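PDB 6Y2K: beta-galactosidase from Marinomonas sp. ef1, which removes terminal beta-D-galactose residues from beta-galactosides by hydrolysis, as a cold-active, hexameric glycoside hydrolase of family GH42. Local coordinates for residues 332-337 with 379-384; 337-342 with 387-392; 618-623 with 650-655. One frame throughout, in Å; residues are numbered along the deposited sequence. Where two conformers were deposited one is given.

Contact 1 of 3, residues 332-337 with 379-384; sequences GAVRLW and AKEATL
The short axes of helices 333-337 and 379-384 run in broadly the same direction at 40° to each other and approach to 8.6 Å, with the CA atoms of Arg335 and Glu381 the nearest pair between the segments. One carboxylate does most of the work. Glu381 has CG anti to its carbonyl carbon, and its extended chain carries the acid group to the first turn of the other helix. There its hydrogen bonds all come from backbone N-H groups. Glu381 OE1 takes a nearly straight bond from Arg335 N at 2.9 Å on its anti lone pair. A weak, strongly bent bond from Val334 N reaches the same oxygen. Glu381 OE2 accepts from the N-cap residue, Gly332 N, at 2.9 Å, and this donor stands above the carboxylate plane. A negative group at the N-terminus of a helix is probably stabilised by the helix dipole, which would favour the ionised form. Val334 CB lies 3.3 Å from Glu381 OE1, so the root of this apolar side chain borders the charged group. At the positive phi of Gly332, 91°, a side chain would crowd the preceding carbonyl oxygen, which explains the glycine. Arg335 CD touches Leu384 CD1 at 3.6 Å, the two chains crossing obliquely. The Arg335 guanidinium forms salt bridges with Glu388 and Asp649. Within the TIM barrel, Val334 and Ala382 both rest on Tyr351 of strand 348-352, and helix 17-27 packs against Ala382 and Thr383.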
loop_
_atom_site.group_PDB
_atom_site.type_symbol
_atom_site.label_atom_id
_atom_site.label_comp_id
_atom_site.label_asym_id
_atom_site.label_seq_id
_atom_site.Cartn_x
_atom_site.Cartn_y
_atom_site.Cartn_z
ATOM N N GLY A 332 -32.317 -15.645 6.444
ATOM C CA GLY A 332 -32.574 -15.455 7.878
ATOM C C GLY A 332 -32.613 -14.008 8.381
ATOM O O GLY A 332 -33.006 -13.763 9.536
ATOM N N ALA A 333 -32.235 -13.043 7.536
ATOM C CA ALA A 333 -32.185 -11.637 7.962
ATOM C C ALA A 333 -33.549 -11.049 8.340
ATOM O O ALA A 333 -33.624 -10.245 9.257
ATOM C CB ALA A 333 -31.498 -10.760 6.920
ATOM N N VAL A 334 -34.622 -11.451 7.655
ATOM C CA VAL A 334 -35.951 -10.917 7.982
ATOM C C VAL A 334 -36.380 -11.418 9.377
ATOM O O VAL A 334 -36.926 -10.657 10.177
ATOM C CB VAL A 334 -37.008 -11.251 6.903
ATOM C CG1 VAL A 334 -38.393 -10.764 7.335
ATOM C CG2 VAL A 334 -36.601 -10.642 5.551
ATOM N N ARG A 335 -36.127 -12.700 9.654
ATOM C CA ARG A 335 -36.316 -13.257 11.004
ATOM C C ARG A 335 -35.481 -12.497 12.035
ATOM O O ARG A 335 -35.981 -12.147 13.103
ATOM C CB ARG A 335 -35.961 -14.744 11.023
ATOM C CG ARG A 335 -35.756 -15.347 12.405
ATOM C CD ARG A 335 -35.728 -16.863 12.317
ATOM N NE ARG A 335 -35.505 -17.466 13.629
ATOM C CZ ARG A 335 -34.313 -17.727 14.166
ATOM N NH1 ARG A 335 -33.177 -17.421 13.542
ATOM N NH2 ARG A 335 -34.260 -18.289 15.369
ATOM N N LEU A 336 -34.214 -12.254 11.691
ATOM C CA LEU A 336 -33.282 -11.531 12.555
ATOM C C LEU A 336 -33.858 -10.174 12.951
ATOM O O LEU A 336 -33.913 -9.844 14.133
ATOM C CB LEU A 336 -31.923 -11.354 11.851
ATOM C CG LEU A 336 -30.666 -10.979 12.642
ATOM C CD1 LEU A 336 -29.516 -10.828 11.662
ATOM C CD2 LEU A 336 -30.786 -9.709 13.464
ATOM N N TRP A 337 -34.280 -9.397 11.951
ATOM C CA TRP A 337 -34.785 -8.039 12.189
ATOM C C TRP A 337 -36.075 -8.037 12.993
ATOM O O TRP A 337 -36.310 -7.127 13.791
ATOM C CB TRP A 337 -35.008 -7.285 10.861
ATOM C CG TRP A 337 -33.784 -7.129 10.001
ATOM C CD1 TRP A 337 -32.502 -6.908 10.425
ATOM C CD2 TRP A 337 -33.737 -7.143 8.569
ATOM N NE1 TRP A 337 -31.655 -6.800 9.346
ATOM C CE2 TRP A 337 -32.385 -6.943 8.194
ATOM C CE3 TRP A 337 -34.706 -7.320 7.561
ATOM C CZ2 TRP A 337 -31.973 -6.907 6.852
ATOM C CZ3 TRP A 337 -34.297 -7.286 6.229
ATOM C CH2 TRP A 337 -32.936 -7.074 5.887
ATOM N N ALA A 379 -41.914 -14.563 3.353
ATOM C CA ALA A 379 -43.115 -15.295 3.753
ATOM C C ALA A 379 -42.767 -16.480 4.657
ATOM O O ALA A 379 -43.401 -16.686 5.694
ATOM C CB ALA A 379 -43.903 -15.748 2.534
ATOM N N LYS A 380 -41.720 -17.216 4.291
ATOM C CA LYS A 380 -41.262 -18.363 5.075
ATOM C C LYS A 380 -40.624 -17.928 6.400
ATOM O O LYS A 380 -40.860 -18.560 7.433
ATOM C CB LYS A 380 -40.271 -19.209 4.276
ATOM C CG LYS A 380 -40.871 -19.888 3.041
ATOM C CD LYS A 380 -40.799 -19.015 1.781
ATOM C CE LYS A 380 -41.033 -19.838 0.514
ATOM N NZ LYS A 380 -42.416 -20.378 0.403
ATOM N N GLU A 381 -39.839 -16.845 6.373
ATOM C CA GLU A 381 -39.190 -16.332 7.594
ATOM C C GLU A 381 -40.207 -15.783 8.601
ATOM O O GLU A 381 -40.073 -16.019 9.807
ATOM C CB GLU A 381 -38.111 -15.283 7.259
ATOM C CG GLU A 381 -36.973 -15.859 6.413
ATOM C CD GLU A 381 -35.719 -14.987 6.315
ATOM O OE1 GLU A 381 -35.452 -14.179 7.221
ATOM O OE2 GLU A 381 -34.972 -15.136 5.318
ATOM N N ALA A 382 -41.213 -15.059 8.103
ATOM C CA ALA A 382 -42.317 -14.564 8.931
ATOM C C ALA A 382 -43.091 -15.712 9.588
ATOM O O ALA A 382 -43.388 -15.661 10.785
ATOM C CB ALA A 382 -43.266 -13.701 8.107
ATOM N N THR A 383 -43.415 -16.732 8.789
ATOM C CA THR A 383 -44.086 -17.943 9.276
ATOM C C THR A 383 -43.311 -18.578 10.439
ATOM O O THR A 383 -43.896 -18.916 11.465
ATOM C CB THR A 383 -44.301 -18.957 8.125
ATOM O OG1 THR A 383 -45.119 -18.354 7.111
ATOM C CG2 THR A 383 -44.982 -20.236 8.620
ATOM N N LEU A 384 -41.991 -18.685 10.279
ATOM C CA LEU A 384 -41.109 -19.245 11.309
ATOM C C LEU A 384 -41.131 -18.426 12.596
ATOM O O LEU A 384 -41.239 -18.997 13.689
ATOM C CB LEU A 384 -39.670 -19.338 10.790
ATOM C CG LEU A 384 -38.699 -20.426 11.274
ATOM C CD1 LEU A 384 -37.261 -19.918 11.222
ATOM C CD2 LEU A 384 -39.002 -21.011 12.639
#

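Contact 2 of 3, residues 337-342 with 387-392; sequences WTWEAF and QEVKVL
Glu388 OE1 is held by two donors, the indole N-H of Trp339 and the guanidinium NE of Arg335. The bond from Trp339 NE1 to Glu388 OE1 measures 3.0 Å and is fairly straight, with 159° at the hydrogen. The oxygen lies close to the indole plane, at the ring edge. Seen from the acid, the donor sits above the carboxylate plane, and the two flat groups are turned 52° apart. Arg335 forms a salt bridge to the same oxygen, so the charge on Glu388 is probably well compensated. The Glu388 chain is extended beyond CG, and Glu388 CB also lies 3.7 Å from Trp339 CZ2. The indole thus meets both the start and the tip of this side chain.

Helices 333-343 and 377-395 flank the last strand of the TIM barrel, 348-352, one before it and one after it in the chain. Here their short axes are 12.5 Å apart, and the large Trp339 ring spans the gap. Its six-membered ring carries the apolar part. Trp339 CH2 touches Val389 CG1 at 3.8 Å and Leu392 CD1 at 4.1 Å, while the Leu392 side chain and the indole point opposite ways as they pass. Phe342, nearly one turn further along, places CD2 over one face of the indole, offset toward the rim. Phe342 CE2 reaches Val389 CG1 at 4.0 Å. An alanine in place of Trp339 would remove the indole donor and the ring bridging the helices, and would probably loosen their packing and leave Glu388 less firmly held. Val385 adds to the apolar filling between the helices, and Phe620 and Phe622 of strand 618-623 also pack against Trp339.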
loop_
_atom_site.group_PDB
_atom_site.type_symbol
_atom_site.label_atom_id
_atom_site.label_comp_id
_atom_site.label_asym_id
_atom_site.label_seq_id
_atom_site.Cartn_x
_atom_site.Cartn_y
_atom_site.Cartn_z
ATOM N N TRP A 337 -34.280 -9.397 11.951
ATOM C CA TRP A 337 -34.785 -8.039 12.189
ATOM C C TRP A 337 -36.075 -8.037 12.993
ATOM O O TRP A 337 -36.310 -7.127 13.791
ATOM C CB TRP A 337 -35.008 -7.285 10.861
ATOM C CG TRP A 337 -33.784 -7.129 10.001
ATOM C CD1 TRP A 337 -32.502 -6.908 10.425
ATOM C CD2 TRP A 337 -33.737 -7.143 8.569
ATOM N NE1 TRP A 337 -31.655 -6.800 9.346
ATOM C CE2 TRP A 337 -32.385 -6.943 8.194
ATOM C CE3 TRP A 337 -34.706 -7.320 7.561
ATOM C CZ2 TRP A 337 -31.973 -6.907 6.852
ATOM C CZ3 TRP A 337 -34.297 -7.286 6.229
ATOM C CH2 TRP A 337 -32.936 -7.074 5.887
ATOM N N THR A 338 -36.909 -9.053 12.773
ATOM C CA THR A 338 -38.185 -9.182 13.481
ATOM C C THR A 338 -37.959 -9.446 14.968
ATOM O O THR A 338 -38.499 -8.717 15.808
ATOM C CB THR A 338 -39.073 -10.272 12.843
ATOM O OG1 THR A 338 -39.222 -10.015 11.441
ATOM C CG2 THR A 338 -40.470 -10.311 13.481
ATOM N N TRP A 339 -37.163 -10.471 15.297
ATOM C CA TRP A 339 -36.809 -10.739 16.703
ATOM C C TRP A 339 -36.093 -9.568 17.342
ATOM O O TRP A 339 -36.311 -9.278 18.513
ATOM C CB TRP A 339 -35.964 -12.004 16.860
ATOM C CG TRP A 339 -36.795 -13.227 16.949
ATOM C CD1 TRP A 339 -36.849 -14.249 16.058
ATOM C CD2 TRP A 339 -37.731 -13.536 17.980
ATOM N NE1 TRP A 339 -37.753 -15.199 16.479
ATOM C CE2 TRP A 339 -38.316 -14.779 17.656
ATOM C CE3 TRP A 339 -38.130 -12.887 19.151
ATOM C CZ2 TRP A 339 -39.277 -15.386 18.466
ATOM C CZ3 TRP A 339 -39.098 -13.493 19.959
ATOM C CH2 TRP A 339 -39.648 -14.733 19.615
ATOM N N GLU A 340 -35.239 -8.903 16.566
ATOM C CA GLU A 340 -34.555 -7.696 17.026
ATOM C C GLU A 340 -35.581 -6.699 17.551
ATOM O O GLU A 340 -35.485 -6.258 18.703
ATOM C CB GLU A 340 -33.716 -7.098 15.878
ATOM C CG GLU A 340 -33.025 -5.774 16.140
ATOM C CD GLU A 340 -32.703 -5.070 14.829
ATOM O OE1 GLU A 340 -33.564 -4.294 14.366
ATOM O OE2 GLU A 340 -31.619 -5.320 14.249
ATOM N N ALA A 341 -36.571 -6.365 16.724
ATOM C CA ALA A 341 -37.615 -5.407 17.135
ATOM C C ALA A 341 -38.348 -5.871 18.404
ATOM O O ALA A 341 -38.554 -5.073 19.332
ATOM C CB ALA A 341 -38.599 -5.152 16.009
ATOM N N PHE A 342 -38.694 -7.159 18.466
ATOM C CA PHE A 342 -39.349 -7.727 19.671
ATOM C C PHE A 342 -38.487 -7.594 20.928
ATOM O O PHE A 342 -39.012 -7.281 21.994
ATOM C CB PHE A 342 -39.721 -9.199 19.475
ATOM C CG PHE A 342 -40.813 -9.449 18.450
ATOM C CD1 PHE A 342 -41.763 -8.478 18.115
ATOM C CD2 PHE A 342 -40.909 -10.693 17.854
ATOM C CE1 PHE A 342 -42.750 -8.746 17.174
ATOM C CE2 PHE A 342 -41.912 -10.974 16.937
ATOM C CZ PHE A 342 -42.828 -9.999 16.589
ATOM N N GLN A 387 -44.341 -19.064 14.610
ATOM C CA GLN A 387 -44.199 -20.349 15.316
ATOM C C GLN A 387 -43.278 -20.196 16.526
ATOM O O GLN A 387 -43.601 -20.670 17.616
ATOM C CB GLN A 387 -43.666 -21.439 14.380
ATOM C CG GLN A 387 -44.638 -21.816 13.267
ATOM C CD GLN A 387 -43.999 -22.522 12.068
ATOM O OE1 GLN A 387 -42.769 -22.542 11.900
ATOM N NE2 GLN A 387 -44.849 -23.099 11.211
ATOM N N GLU A 388 -42.149 -19.508 16.341
ATOM C CA GLU A 388 -41.193 -19.312 17.431
ATOM C C GLU A 388 -41.729 -18.472 18.584
ATOM O O GLU A 388 -41.365 -18.745 19.734
ATOM C CB GLU A 388 -39.860 -18.740 16.932
ATOM C CG GLU A 388 -39.030 -19.736 16.127
ATOM C CD GLU A 388 -37.760 -19.128 15.547
ATOM O OE1 GLU A 388 -37.720 -17.899 15.275
ATOM O OE2 GLU A 388 -36.784 -19.883 15.372
ATOM N N VAL A 389 -42.591 -17.481 18.323
ATOM C CA VAL A 389 -43.145 -16.713 19.459
ATOM C C VAL A 389 -44.123 -17.581 20.281
ATOM O O VAL A 389 -44.188 -17.428 21.490
ATOM C CB VAL A 389 -43.724 -15.285 19.152
ATOM C CG1 VAL A 389 -43.104 -14.616 17.923
ATOM C CG2 VAL A 389 -45.241 -15.249 19.131
ATOM N N LYS A 390 -44.855 -18.487 19.633
ATOM C CA LYS A 390 -45.709 -19.441 20.364
ATOM C C LYS A 390 -44.878 -20.369 21.254
ATOM O O LYS A 390 -45.227 -20.577 22.412
ATOM C CB LYS A 390 -46.580 -20.258 19.411
ATOM C CG LYS A 390 -47.677 -19.441 18.749
ATOM C CD LYS A 390 -48.439 -20.283 17.747
ATOM C CE LYS A 390 -49.499 -19.468 17.025
ATOM N NZ LYS A 390 -49.915 -20.153 15.767
ATOM N N VAL A 391 -43.765 -20.873 20.714
ATOM C CA VAL A 391 -42.802 -21.694 21.479
ATOM C C VAL A 391 -42.263 -20.924 22.692
ATOM O O VAL A 391 -42.199 -21.464 23.803
ATOM C CB VAL A 391 -41.635 -22.196 20.595
ATOM C CG1 VAL A 391 -40.557 -22.885 21.427
ATOM C CG2 VAL A 391 -42.137 -23.153 19.520
ATOM N N LEU A 392 -41.899 -19.663 22.477
ATOM C CA LEU A 392 -41.392 -18.821 23.548
ATOM C C LEU A 392 -42.450 -18.620 24.627
ATOM O O LEU A 392 -42.172 -18.819 25.799
ATOM C CB LEU A 392 -40.954 -17.453 23.017
ATOM C CG LEU A 392 -39.893 -16.617 23.757
ATOM C CD1 LEU A 392 -40.196 -15.126 23.611
ATOM C CD2 LEU A 392 -39.656 -16.967 25.219
#

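Contact 3 of 3, residues 618-623 with 650-655; sequences VIFAFN and VAIWKK
Four backbone hydrogen bonds join these antiparallel strands in two reciprocal pairs. Ile619 and Trp653 exchange N-H and C=O. The bond from Ile619 N to Trp653 O is 2.8 Å and almost perfectly straight at 178°. Ala621 and Ala651 do the same, and Ala621 N meets Ala651 O at 2.8 Å nearly along the C=O axis. The intervening non-hydrogen-bonded pairs add CA-H...O contacts, such as Ile652 CA to Ile619 O at 3.3 Å. Strands 618-623 and 649-655 are the two inner strands of a four-stranded antiparallel sheet near the C-terminus, bordered by 610-615 and 636-640.

Apolar contacts differ between the faces. On the face of Val618, Phe620 and Phe622, Val618 CG1 presses tightly on Ile652 CG2 at 3.5 Å. Phe620 lies alongside Ile652, pointing the same way, and Phe622 CE1 similarly reaches Val650 CG1 at 3.9 Å. This face meets Trp339 and Ser343 of helix 333-343. On the other face Ile619 CB packs on Trp653 CB. At the strand end Ile619 CD1 touches Lys655 CE at 3.5 Å. The ammonium of Lys655 forms a salt bridge with Glu614.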
loop_
_atom_site.group_PDB
_atom_site.type_symbol
_atom_site.label_atom_id
_atom_site.label_comp_id
_atom_site.label_asym_id
_atom_site.label_seq_id
_atom_site.Cartn_x
_atom_site.Cartn_y
_atom_site.Cartn_z
ATOM N N VAL A 618 -36.209 -12.837 29.907
ATOM C CA VAL A 618 -35.854 -13.344 28.566
ATOM C C VAL A 618 -34.602 -12.613 28.048
ATOM O O VAL A 618 -34.510 -11.383 28.168
ATOM C CB VAL A 618 -37.023 -13.185 27.568
ATOM C CG1 VAL A 618 -36.673 -13.780 26.204
ATOM C CG2 VAL A 618 -38.284 -13.835 28.124
ATOM N N ILE A 619 -33.649 -13.388 27.515
ATOM C CA ILE A 619 -32.404 -12.868 26.935
ATOM C C ILE A 619 -32.448 -13.129 25.434
ATOM O O ILE A 619 -32.617 -14.277 25.016
ATOM C CB ILE A 619 -31.142 -13.576 27.491
ATOM C CG1 ILE A 619 -31.179 -13.734 29.014
ATOM C CG2 ILE A 619 -29.887 -12.807 27.105
ATOM C CD1 ILE A 619 -30.896 -12.456 29.763
ATOM N N PHE A 620 -32.298 -12.081 24.623
ATOM C CA PHE A 620 -32.293 -12.217 23.160
ATOM C C PHE A 620 -30.865 -11.999 22.684
ATOM O O PHE A 620 -30.267 -10.990 23.021
ATOM C CB PHE A 620 -33.214 -11.178 22.496
ATOM C CG PHE A 620 -34.655 -11.210 22.974
ATOM C CD1 PHE A 620 -35.027 -10.589 24.159
ATOM C CD2 PHE A 620 -35.647 -11.829 22.213
ATOM C CE1 PHE A 620 -36.352 -10.605 24.595
ATOM C CE2 PHE A 620 -36.971 -11.843 22.639
ATOM C CZ PHE A 620 -37.326 -11.234 23.835
ATOM N N ALA A 621 -30.317 -12.937 21.911
ATOM C CA ALA A 621 -28.970 -12.795 21.359
ATOM C C ALA A 621 -29.029 -12.838 19.842
ATOM O O ALA A 621 -29.801 -13.607 19.282
ATOM C CB ALA A 621 -28.064 -13.892 21.874
ATOM N N PHE A 622 -28.181 -12.021 19.206
ATOM C CA PHE A 622 -28.164 -11.786 17.757
ATOM C C PHE A 622 -26.741 -11.827 17.209
ATOM O O PHE A 622 -25.815 -11.329 17.844
ATOM C CB PHE A 622 -28.761 -10.405 17.448
ATOM C CG PHE A 622 -30.138 -10.221 18.004
ATOM C CD1 PHE A 622 -31.241 -10.683 17.306
ATOM C CD2 PHE A 622 -30.326 -9.632 19.253
ATOM C CE1 PHE A 622 -32.514 -10.548 17.836
ATOM C CE2 PHE A 622 -31.593 -9.494 19.781
ATOM C CZ PHE A 622 -32.688 -9.948 19.070
ATOM N N ASN A 623 -26.572 -12.405 16.023
ATOM C CA ASN A 623 -25.270 -12.436 15.359
ATOM C C ASN A 623 -25.423 -11.820 13.975
ATOM O O ASN A 623 -25.971 -12.445 13.074
ATOM C CB ASN A 623 -24.748 -13.876 15.265
ATOM C CG ASN A 623 -23.358 -13.975 14.642
ATOM O OD1 ASN A 623 -22.702 -12.970 14.356
ATOM N ND2 ASN A 623 -22.899 -15.207 14.441
ATOM N N VAL A 650 -30.470 -15.863 15.506
ATOM C CA VAL A 650 -31.059 -15.408 16.755
ATOM C C VAL A 650 -31.087 -16.587 17.726
ATOM O O VAL A 650 -31.404 -17.707 17.326
ATOM C CB VAL A 650 -32.528 -14.953 16.537
ATOM C CG1 VAL A 650 -33.141 -14.429 17.830
ATOM C CG2 VAL A 650 -32.618 -13.903 15.429
ATOM N N ALA A 651 -30.756 -16.334 18.990
ATOM C CA ALA A 651 -31.026 -17.293 20.063
ATOM C C ALA A 651 -31.748 -16.584 21.201
ATOM O O ALA A 651 -31.498 -15.403 21.463
ATOM C CB ALA A 651 -29.742 -17.939 20.555
ATOM N N ILE A 652 -32.643 -17.315 21.865
ATOM C CA ILE A 652 -33.453 -16.782 22.960
ATOM C C ILE A 652 -33.328 -17.722 24.165
ATOM O O ILE A 652 -33.542 -18.930 24.039
ATOM C CB ILE A 652 -34.937 -16.620 22.554
ATOM C CG1 ILE A 652 -35.030 -15.782 21.260
ATOM C CG2 ILE A 652 -35.733 -15.987 23.697
ATOM C CD1 ILE A 652 -36.427 -15.546 20.751
ATOM N N TRP A 653 -32.976 -17.141 25.310
ATOM C CA TRP A 653 -32.731 -17.858 26.556
ATOM C C TRP A 653 -33.665 -17.309 27.636
ATOM O O TRP A 653 -34.066 -16.146 27.573
ATOM C CB TRP A 653 -31.284 -17.641 27.028
ATOM C CG TRP A 653 -30.193 -18.129 26.099
ATOM C CD1 TRP A 653 -29.841 -17.605 24.877
ATOM C CD2 TRP A 653 -29.285 -19.207 26.347
ATOM N NE1 TRP A 653 -28.786 -18.315 24.343
ATOM C CE2 TRP A 653 -28.429 -19.304 25.223
ATOM C CE3 TRP A 653 -29.121 -20.114 27.405
ATOM C CZ2 TRP A 653 -27.419 -20.266 25.135
ATOM C CZ3 TRP A 653 -28.111 -21.075 27.319
ATOM C CH2 TRP A 653 -27.275 -21.142 26.186
ATOM N N LYS A 654 -33.981 -18.137 28.629
ATOM C CA LYS A 654 -34.713 -17.692 29.817
ATOM C C LYS A 654 -33.848 -17.851 31.064
ATOM O O LYS A 654 -33.146 -18.851 31.211
ATOM C CB LYS A 654 -36.045 -18.436 29.979
ATOM C CG LYS A 654 -35.966 -19.947 30.121
ATOM C CD LYS A 654 -37.366 -20.539 30.240
ATOM C CE LYS A 654 -37.336 -22.059 30.342
ATOM N NZ LYS A 654 -38.700 -22.660 30.254
ATOM N N LYS A 655 -33.891 -16.854 31.944
ATOM C CA LYS A 655 -33.148 -16.899 33.197
ATOM C C LYS A 655 -33.708 -18.002 34.099
ATOM O O LYS A 655 -34.918 -18.243 34.102
ATOM C CB LYS A 655 -33.216 -15.551 33.911
ATOM C CG LYS A 655 -32.480 -14.447 33.176
ATOM C CD LYS A 655 -32.606 -13.128 33.912
ATOM C CE LYS A 655 -32.117 -11.972 33.061
ATOM N NZ LYS A 655 -32.265 -10.676 33.777
#

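In the fold
Contacts 1 and 2 are successive levels of one helix pair, 333-343 with 377-395, their centres about 9 Å apart. They share Trp337, and their segments alternate along the chain. A salt bridge between them ties the two levels together. Contact 3 comes later in the chain, in the four-stranded C-terminal sheet, with its centre about 10 Å from that of contact 2 and 16 Å from that of contact 1. The face carrying Phe620, Phe622 and Ile652 packs against helix 333-343, where Trp339 meets Phe620 and Ile652, and Leu336 meets Phe622 and Val650. The last part of the chain is thereby brought back against the TIM barrel, joining the C-terminal sheet to the barrel through buried side chains.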